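Local coordinates for protein AxyAgu115A (Amphibacillus xylanus NBRC 15112, PDB 6NPS) that is a family GH115 alpha-glucuronidase that probably removes glucuronic acid side groups from hemicelluloses such as arabinoglucuronoxylan, at residues F174-W179 with I448-D453; D319-L324 with E364-L369; L723-A728 with G757-K762. The protein carries 3 engineered substitutions. One frame throughout, in Å; residues are numbered along the deposited sequence.

Interaction 1: residues F174-W179 with I448-D453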
loop_
_atom_site.group_PDB
_atom_site.type_symbol
_atom_site.label_atom_id
_atom_site.label_comp_id
_atom_site.label_asym_id
_atom_site.label_seq_id
_atom_site.Cartn_x
_atom_site.Cartn_y
_atom_site.Cartn_z
ATOM N N PHE A 174 -29.597 26.443 12.768
ATOM C CA PHE A 174 -30.280 25.565 11.814
ATOM C C PHE A 174 -30.057 24.146 12.317
ATOM O O PHE A 174 -28.903 23.697 12.410
ATOM C CB PHE A 174 -29.646 25.747 10.426
ATOM C CG PHE A 174 -30.132 24.800 9.356
ATOM C CD1 PHE A 174 -31.408 24.242 9.400
ATOM C CD2 PHE A 174 -29.304 24.520 8.264
ATOM C CE1 PHE A 174 -31.841 23.386 8.395
ATOM C CE2 PHE A 174 -29.734 23.676 7.240
ATOM C CZ PHE A 174 -31.013 23.107 7.312
ATOM N N ILE A 175 -31.131 23.480 12.725
ATOM C CA ILE A 175 -31.086 22.046 12.988
ATOM C C ILE A 175 -31.072 21.323 11.643
ATOM O O ILE A 175 -32.074 21.338 10.928
ATOM C CB ILE A 175 -32.294 21.616 13.821
ATOM C CG1 ILE A 175 -32.386 22.451 15.089
ATOM C CG2 ILE A 175 -32.270 20.085 14.093
ATOM C CD1 ILE A 175 -33.808 22.422 15.655
ATOM N N ASN A 176 -29.961 20.671 11.296
ATOM C CA ASN A 176 -29.828 20.069 9.974
ATOM C C ASN A 176 -29.143 18.712 10.102
ATOM O O ASN A 176 -28.781 18.278 11.194
ATOM C CB ASN A 176 -29.045 20.984 9.023
ATOM C CG ASN A 176 -29.066 20.498 7.550
ATOM O OD1 ASN A 176 -28.068 20.621 6.829
ATOM N ND2 ASN A 176 -30.206 19.951 7.110
ATOM N N ASP A 177 -28.974 18.028 8.970
ATOM C CA ASP A 177 -28.269 16.752 8.943
ATOM C C ASP A 177 -28.778 15.844 10.063
ATOM O O ASP A 177 -28.007 15.221 10.798
ATOM C CB ASP A 177 -26.753 16.984 9.046
ATOM C CG ASP A 177 -26.288 18.233 8.286
ATOM O OD1 ASP A 177 -26.500 18.291 7.056
ATOM O OD2 ASP A 177 -25.713 19.159 8.901
ATOM N N GLU A 178 -30.105 15.814 10.223
ATOM C CA GLU A 178 -30.675 15.379 11.489
ATOM C C GLU A 178 -30.976 13.885 11.534
ATOM O O GLU A 178 -31.475 13.400 12.554
ATOM C CB GLU A 178 -31.926 16.215 11.833
ATOM C CG GLU A 178 -33.169 15.978 10.944
ATOM C CD GLU A 178 -33.274 17.017 9.833
ATOM O OE1 GLU A 178 -32.248 17.684 9.522
ATOM O OE2 GLU A 178 -34.356 17.153 9.252
ATOM N N TRP A 179 -30.641 13.134 10.476
ATOM C CA TRP A 179 -30.786 11.698 10.530
ATOM C C TRP A 179 -29.411 11.059 10.421
ATOM O O TRP A 179 -28.578 11.538 9.646
ATOM C CB TRP A 179 -31.696 11.169 9.406
ATOM C CG TRP A 179 -33.164 11.425 9.686
ATOM C CD1 TRP A 179 -33.920 12.464 9.210
ATOM C CD2 TRP A 179 -34.039 10.650 10.536
ATOM N NE1 TRP A 179 -35.209 12.382 9.703
ATOM C CE2 TRP A 179 -35.309 11.283 10.519
ATOM C CE3 TRP A 179 -33.874 9.490 11.306
ATOM C CZ2 TRP A 179 -36.405 10.789 11.239
ATOM C CZ3 TRP A 179 -34.963 9.003 12.023
ATOM C CH2 TRP A 179 -36.212 9.652 11.980
ATOM N N ILE A 448 -26.567 32.958 11.010
ATOM C CA ILE A 448 -27.134 31.675 11.400
ATOM C C ILE A 448 -26.073 30.585 11.199
ATOM O O ILE A 448 -25.289 30.636 10.246
ATOM C CB ILE A 448 -28.428 31.412 10.597
ATOM C CG1 ILE A 448 -29.069 30.082 11.028
ATOM C CG2 ILE A 448 -28.150 31.492 9.073
ATOM C CD1 ILE A 448 -30.591 29.967 10.695
ATOM N N VAL A 449 -26.020 29.609 12.105
ATOM C CA VAL A 449 -25.026 28.539 11.987
ATOM C C VAL A 449 -25.722 27.193 11.885
ATOM O O VAL A 449 -26.678 26.919 12.603
ATOM C CB VAL A 449 -23.985 28.581 13.139
ATOM C CG1 VAL A 449 -24.679 28.610 14.548
ATOM C CG2 VAL A 449 -23.021 27.368 13.059
ATOM N N ASN A 450 -25.240 26.347 10.970
ATOM C CA ASN A 450 -25.683 24.963 10.905
ATOM C C ASN A 450 -25.062 24.162 12.046
ATOM O O ASN A 450 -23.830 23.989 12.093
ATOM C CB ASN A 450 -25.286 24.355 9.549
ATOM C CG ASN A 450 -25.837 22.952 9.330
ATOM O OD1 ASN A 450 -26.042 22.162 10.270
ATOM N ND2 ASN A 450 -26.096 22.631 8.058
ATOM N N VAL A 451 -25.900 23.651 12.955
ATOM C CA VAL A 451 -25.394 22.936 14.134
ATOM C C VAL A 451 -25.740 21.461 14.083
ATOM O O VAL A 451 -25.679 20.798 15.112
ATOM C CB VAL A 451 -25.907 23.528 15.461
ATOM C CG1 VAL A 451 -25.329 24.905 15.750
ATOM C CG2 VAL A 451 -27.457 23.500 15.469
ATOM N N GLY A 452 -26.128 20.935 12.915
ATOM C CA GLY A 452 -26.458 19.518 12.849
ATOM C C GLY A 452 -27.536 19.113 13.840
ATOM O O GLY A 452 -28.609 19.723 13.878
ATOM N N ASP A 453 -27.250 18.107 14.670
ATOM C CA ASP A 453 -28.179 17.624 15.682
ATOM C C ASP A 453 -28.001 18.336 17.009
ATOM O O ASP A 453 -28.493 17.834 18.020
ATOM C CB ASP A 453 -27.952 16.134 15.924
ATOM C CG ASP A 453 -28.027 15.337 14.642
ATOM O OD1 ASP A 453 -26.975 15.184 13.984
ATOM O OD2 ASP A 453 -29.131 14.888 14.271
#
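Phe-174 ends strand 170-174 and pairs in parallel with Asn-450. Its N donates to Val-449 O at 3.0 Å, from above the carbonyl plane. Its O accepts from Val-451 N at 3.1 Å, in the carbonyl plane and nearly straight (171°). The Phe-174 side chain (CG anti to the backbone N, chi1 173°) runs alongside that of Asn-450. Ring and amide planes are 55° apart, with Phe-174 CD2 3.7 Å from Asn-450 ND2. Ile-175 points its side chain away overall; its CA makes a CA-H...O contact with Gly-452 O (3.5 Å), and CG2 grazes the same oxygen. Beyond the paired strands, Asn-176 N donates to Gly-452 O at 3.1 Å. Its CB sits over one face of the Phe-174 ring, toward the rim, and a glycerol, probably from the crystallisation liquor, lies nearby. Asn-450 OD1 accepts from Gly-452 N at 2.9 Å, an Asx turn. Asp-177, poorly ordered, turns its carboxylate nearly parallel to the Asn-450 amide; Asp-177 OD2 and Asn-450 OD1, two acceptors, stand 3.3 Å apart, unbonded. With Asp-412 also close, the pKa of Asp-177 may be raised. Glu-178 OE2 accepts from Trp-218 N. Asp-453 OD2 lies 3.2 Å from Glu-178 CA and takes the N-H of Phe-182. The contact joins the first and last strands of the TIM barrel at their C-terminal ends, between strands 212-214 and 405-410. Helices 181-190 and 458-469 pack alongside.

Interaction 2: residues D319-L324 with E364-L369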
loop_
_atom_site.group_PDB
_atom_site.type_symbol
_atom_site.label_atom_id
_atom_site.label_comp_id
_atom_site.label_asym_id
_atom_site.label_seq_id
_atom_site.Cartn_x
_atom_site.Cartn_y
_atom_site.Cartn_z
ATOM N N ASP A 319 -29.132 31.992 -18.183
ATOM C CA ASP A 319 -30.411 31.326 -17.950
ATOM C C ASP A 319 -30.699 31.204 -16.459
ATOM O O ASP A 319 -31.784 31.565 -15.996
ATOM C CB ASP A 319 -30.430 29.952 -18.630
ATOM C CG ASP A 319 -30.494 30.049 -20.160
ATOM O OD1 ASP A 319 -29.975 31.038 -20.726
ATOM O OD2 ASP A 319 -31.062 29.136 -20.799
ATOM N N ASN A 320 -29.681 30.838 -15.694
ATOM C CA ASN A 320 -29.839 30.730 -14.255
ATOM C C ASN A 320 -30.217 32.097 -13.691
ATOM O O ASN A 320 -31.037 32.193 -12.778
ATOM C CB ASN A 320 -28.550 30.224 -13.607
ATOM C CG ASN A 320 -28.501 28.712 -13.508
ATOM O OD1 ASN A 320 -29.222 28.108 -12.714
ATOM N ND2 ASN A 320 -27.651 28.093 -14.316
ATOM N N ILE A 321 -29.616 33.154 -14.235
ATOM C CA ILE A 321 -29.898 34.508 -13.770
ATOM C C ILE A 321 -31.248 35.002 -14.294
ATOM O O ILE A 321 -31.995 35.663 -13.572
ATOM C CB ILE A 321 -28.736 35.440 -14.162
ATOM C CG1 ILE A 321 -27.487 35.077 -13.355
ATOM C CG2 ILE A 321 -29.108 36.920 -13.963
ATOM C CD1 ILE A 321 -26.228 35.652 -13.930
ATOM N N ASN A 322 -31.593 34.669 -15.540
ATOM C CA ASN A 322 -32.906 35.036 -16.077
ATOM C C ASN A 322 -34.042 34.408 -15.270
ATOM O O ASN A 322 -35.126 35.003 -15.132
ATOM C CB ASN A 322 -33.018 34.612 -17.552
ATOM C CG ASN A 322 -32.196 35.497 -18.487
ATOM O OD1 ASN A 322 -31.867 36.639 -18.156
ATOM N ND2 ASN A 322 -31.858 34.968 -19.666
ATOM N N LEU A 323 -33.823 33.202 -14.751
ATOM C CA LEU A 323 -34.850 32.531 -13.965
ATOM C C LEU A 323 -35.032 33.203 -12.601
ATOM O O LEU A 323 -36.150 33.589 -12.238
ATOM C CB LEU A 323 -34.491 31.050 -13.820
ATOM C CG LEU A 323 -35.453 30.163 -13.027
ATOM C CD1 LEU A 323 -36.633 29.709 -13.908
ATOM C CD2 LEU A 323 -34.682 28.987 -12.394
ATOM N N LEU A 324 -33.937 33.364 -11.839
ATOM C CA LEU A 324 -34.028 33.972 -10.509
ATOM C C LEU A 324 -34.664 35.351 -10.556
ATOM O O LEU A 324 -35.434 35.716 -9.664
ATOM C CB LEU A 324 -32.646 34.062 -9.867
ATOM C CG LEU A 324 -32.234 32.766 -9.169
ATOM C CD1 LEU A 324 -30.970 32.966 -8.330
ATOM C CD2 LEU A 324 -33.382 32.185 -8.332
ATOM N N GLU A 364 -18.605 39.375 -17.233
ATOM C CA GLU A 364 -18.390 40.423 -18.195
ATOM C C GLU A 364 -19.538 40.525 -19.187
ATOM O O GLU A 364 -19.970 41.636 -19.519
ATOM C CB GLU A 364 -17.117 40.082 -18.971
ATOM C CG GLU A 364 -16.002 39.454 -18.130
ATOM C CD GLU A 364 -15.907 37.934 -18.250
ATOM O OE1 GLU A 364 -15.139 37.310 -17.479
ATOM O OE2 GLU A 364 -16.607 37.353 -19.105
ATOM N N ASN A 365 -19.976 39.376 -19.697
ATOM C CA ASN A 365 -21.117 39.262 -20.610
ATOM C C ASN A 365 -22.535 39.418 -20.097
ATOM O O ASN A 365 -23.354 40.081 -20.683
ATOM C CB ASN A 365 -21.011 37.946 -21.322
ATOM C CG ASN A 365 -19.949 37.973 -22.363
ATOM O OD1 ASN A 365 -19.181 38.914 -22.443
ATOM N ND2 ASN A 365 -19.884 36.913 -23.169
ATOM N N THR A 366 -22.772 38.754 -18.982
ATOM C CA THR A 366 -24.018 38.666 -18.239
ATOM C C THR A 366 -23.999 39.699 -17.114
ATOM O O THR A 366 -23.385 39.455 -16.064
ATOM C CB THR A 366 -24.210 37.251 -17.676
ATOM O OG1 THR A 366 -23.762 36.289 -18.639
ATOM C CG2 THR A 366 -25.672 36.989 -17.358
ATOM N N PRO A 367 -24.632 40.869 -17.289
ATOM C CA PRO A 367 -24.692 41.851 -16.194
ATOM C C PRO A 367 -25.572 41.169 -15.151
ATOM O O PRO A 367 -26.772 40.982 -15.377
ATOM C CB PRO A 367 -25.293 43.094 -16.867
ATOM C CG PRO A 367 -26.073 42.559 -18.030
ATOM C CD PRO A 367 -25.340 41.328 -18.500
ATOM N N GLY A 368 -24.974 40.818 -14.004
ATOM C CA GLY A 368 -25.538 39.918 -13.002
ATOM C C GLY A 368 -26.710 40.451 -12.182
ATOM O O GLY A 368 -27.255 41.535 -12.433
ATOM N N LEU A 369 -27.095 39.671 -11.163
ATOM C CA LEU A 369 -28.298 39.953 -10.385
ATOM C C LEU A 369 -28.100 41.046 -9.336
ATOM O O LEU A 369 -29.088 41.644 -8.892
ATOM C CB LEU A 369 -28.792 38.670 -9.710
ATOM C CG LEU A 369 -30.248 38.660 -9.222
ATOM C CD1 LEU A 369 -31.203 39.334 -10.218
ATOM C CD2 LEU A 369 -30.710 37.237 -8.964
#
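No ring, amide or carboxylate face is stacked between 319-324 and 364-369. Two flat groups of the helix, Asp-319 and Asn-320, bond back to Thr-316. The Asn-320 amide uses ND2 to hydrogen-bond Thr-316 O, and the Asp-319 carboxylate uses OD1 to bond Thr-316 OG1. The work across the contact is done by aliphatic branches, with no hydrogen bond between the segments. Ile-321 buries the largest area of the contact. Its CG1 is anti to the carbonyl carbon (chi1 -69°), and the extended second torsion (164°) carries CD1 out to the loop. Ile-321 CD1 meets Thr-366 CG2 at 3.7 Å, the two side chains crossing obliquely. The methyl of Thr-366 lies anti to its backbone N, which turns it to the helix. The backbone N of Thr-366 is bonded to Asp-363 OD2. Further along the loop, Ile-321 CD1 comes to 4.4 Å from Gly-368 CA. The other branch, CG2, reaches the backbone N of Leu-369 at a similar distance. One turn up the helix, Leu-324 offers its CB rather than its tip. Leu-369 CD2 lies against Leu-324 CB at 3.8 Å, sent there by a CG anti to the backbone N (chi1 -162°). Phe-359 and Val-356 of helix 356-361 touch Leu-324 as well. The arrangement is helix-to-loop packing on the outer layer of a TIM barrel. Helix 317-338 is the crossover between the parallel strands 298-300 and 348-351, and the loop leads toward strand 379-383.

Interaction 3: residues L723-A728 with G757-K762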
loop_
_atom_site.group_PDB
_atom_site.type_symbol
_atom_site.label_atom_id
_atom_site.label_comp_id
_atom_site.label_asym_id
_atom_site.label_seq_id
_atom_site.Cartn_x
_atom_site.Cartn_y
_atom_site.Cartn_z
ATOM N N LEU A 723 31.193 11.844 23.222
ATOM C CA LEU A 723 29.960 11.256 22.686
ATOM C C LEU A 723 29.685 9.943 23.407
ATOM O O LEU A 723 30.549 9.060 23.445
ATOM C CB LEU A 723 30.077 11.017 21.174
ATOM C CG LEU A 723 28.937 10.302 20.410
ATOM C CD1 LEU A 723 27.682 11.126 20.436
ATOM C CD2 LEU A 723 29.375 10.035 18.946
ATOM N N SER A 724 28.515 9.817 24.014
ATOM C CA SER A 724 28.247 8.588 24.748
ATOM C C SER A 724 26.774 8.236 24.618
ATOM O O SER A 724 25.960 9.039 24.151
ATOM C CB SER A 724 28.659 8.731 26.217
ATOM O OG SER A 724 27.801 9.663 26.838
ATOM N N CYS A 725 26.433 7.015 25.042
ATOM C CA CYS A 725 25.062 6.522 24.989
ATOM C C CYS A 725 24.631 5.952 26.329
ATOM O O CYS A 725 25.455 5.641 27.188
ATOM C CB CYS A 725 24.861 5.460 23.903
ATOM S SG CYS A 725 25.545 5.820 22.304
ATOM N N SER A 726 23.313 5.762 26.466
ATOM C CA SER A 726 22.753 5.252 27.711
ATOM C C SER A 726 23.078 3.784 27.957
ATOM O O SER A 726 22.838 3.299 29.067
ATOM C CB SER A 726 21.226 5.471 27.755
ATOM O OG SER A 726 20.536 5.084 26.558
ATOM N N ALA A 727 23.655 3.076 26.986
ATOM C CA ALA A 727 23.873 1.650 27.138
ATOM C C ALA A 727 25.130 1.286 26.378
ATOM O O ALA A 727 25.503 1.964 25.417
ATOM C CB ALA A 727 22.674 0.828 26.625
ATOM N N ALA A 728 25.796 0.222 26.831
ATOM C CA ALA A 728 26.898 -0.392 26.104
ATOM C C ALA A 728 26.559 -1.778 25.585
ATOM O O ALA A 728 27.041 -2.160 24.523
ATOM C CB ALA A 728 28.149 -0.503 26.995
ATOM N N GLY A 757 31.141 12.755 15.424
ATOM C CA GLY A 757 31.486 11.504 16.060
ATOM C C GLY A 757 30.721 10.351 15.417
ATOM O O GLY A 757 29.802 10.550 14.601
ATOM N N ARG A 758 31.093 9.137 15.799
ATOM C CA ARG A 758 30.392 7.977 15.259
ATOM C C ARG A 758 30.069 6.988 16.365
ATOM O O ARG A 758 30.907 6.706 17.233
ATOM C CB ARG A 758 31.216 7.279 14.164
ATOM C CG ARG A 758 31.388 8.120 12.909
ATOM C CD ARG A 758 32.491 7.574 12.004
ATOM N NE ARG A 758 31.941 7.135 10.730
ATOM C CZ ARG A 758 31.675 7.940 9.705
ATOM N NH1 ARG A 758 31.929 9.245 9.785
ATOM N NH2 ARG A 758 31.153 7.431 8.589
ATOM N N ILE A 759 28.847 6.473 16.322
ATOM C CA ILE A 759 28.388 5.411 17.203
ATOM C C ILE A 759 28.372 4.115 16.399
ATOM O O ILE A 759 27.854 4.079 15.272
ATOM C CB ILE A 759 26.978 5.726 17.751
ATOM C CG1 ILE A 759 26.945 7.081 18.472
ATOM C CG2 ILE A 759 26.441 4.553 18.615
ATOM C CD1 ILE A 759 25.523 7.613 18.628
ATOM N N THR A 760 28.909 3.047 16.967
ATOM C CA THR A 760 28.885 1.747 16.316
ATOM C C THR A 760 27.944 0.811 17.072
ATOM O O THR A 760 28.076 0.641 18.286
ATOM C CB THR A 760 30.285 1.162 16.239
ATOM O OG1 THR A 760 31.028 1.886 15.249
ATOM C CG2 THR A 760 30.209 -0.332 15.852
ATOM N N VAL A 761 26.980 0.226 16.362
ATOM C CA VAL A 761 26.020 -0.706 16.954
ATOM C C VAL A 761 26.246 -2.066 16.306
ATOM O O VAL A 761 25.930 -2.251 15.120
ATOM C CB VAL A 761 24.568 -0.277 16.744
ATOM C CG1 VAL A 761 23.645 -1.277 17.450
ATOM C CG2 VAL A 761 24.352 1.139 17.258
ATOM N N LYS A 762 26.726 -3.028 17.084
ATOM C CA LYS A 762 26.963 -4.368 16.577
ATOM C C LYS A 762 25.803 -5.268 16.972
ATOM O O LYS A 762 25.351 -5.252 18.127
ATOM C CB LYS A 762 28.305 -4.920 17.063
ATOM C CG LYS A 762 29.423 -4.332 16.227
ATOM C CD LYS A 762 30.746 -5.070 16.344
ATOM C CE LYS A 762 31.010 -5.523 17.764
ATOM N NZ LYS A 762 31.891 -4.583 18.525
#
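Apolar packing makes up the contact between the two segments. Leu-723 is the larger contributor of the first strand. Its CB points toward the other strand, and with CG anti to the backbone N (chi1 175°) CD2 reaches it. The single methyl CD2 does the touching. Leu-723 CD2 rests on the backbone of the second strand, 3.8 Å from Gly-757 C and 3.7 Å from Arg-758 N. Gly-757 has no side chain, and this leaves room for the methyl to settle on the main chain. The same Leu-723 CD2 also meets Ile-759 CG1 at 3.9 Å. Cys-725, two residues on, follows on the same side of its strand. Cys-725 SG lies 4.0 Å from Ile-759 CG2 and about as far from CD1, so the sulfur touches both methyls of Ile-759. Ile-759 thus packs against both Leu-723 and Cys-725.

Hydrogen bonding takes no part across the segments. Backbone hydrogen bonds join Ser-724 to Phe-745 and Gly-757 to Val-772, each within its own sheet. Arg-758 N also donates to the Asp-719 carboxylate. Ile-716 of strand 712-718 touches both Cys-725 and Ile-759.

The strand axes pass 8.0 Å apart and cross at -28°, nearly parallel in direction. Edge strand 723-725 and inner strand 754-763 belong to different sheets, packed face to face. This is the aligned packing of a beta sandwich.

Overall arrangement
Interactions 1 and 2 both lie in the TIM-barrel family region. All three contacts are buried. Interaction 1, in the barrel wall, is deepest: 11 of its 12 touching residues are buried and its centre is about 14 Å from the centre of the chain. Interactions 2 and 3 each have 3 of 5 buried, with centres about 35 and 48 Å out. Interaction 2 is on the outer helical layer, its nearest atoms about 18 Å from interaction 1. Interaction 3 belongs to a separate beta sandwich. No structural element is shared. Interaction 1 is polar and backbone-led. Interactions 2 and 3 lack cross-segment hydrogen bonds and rely on apolar contacts, helix to loop and sheet to sheet.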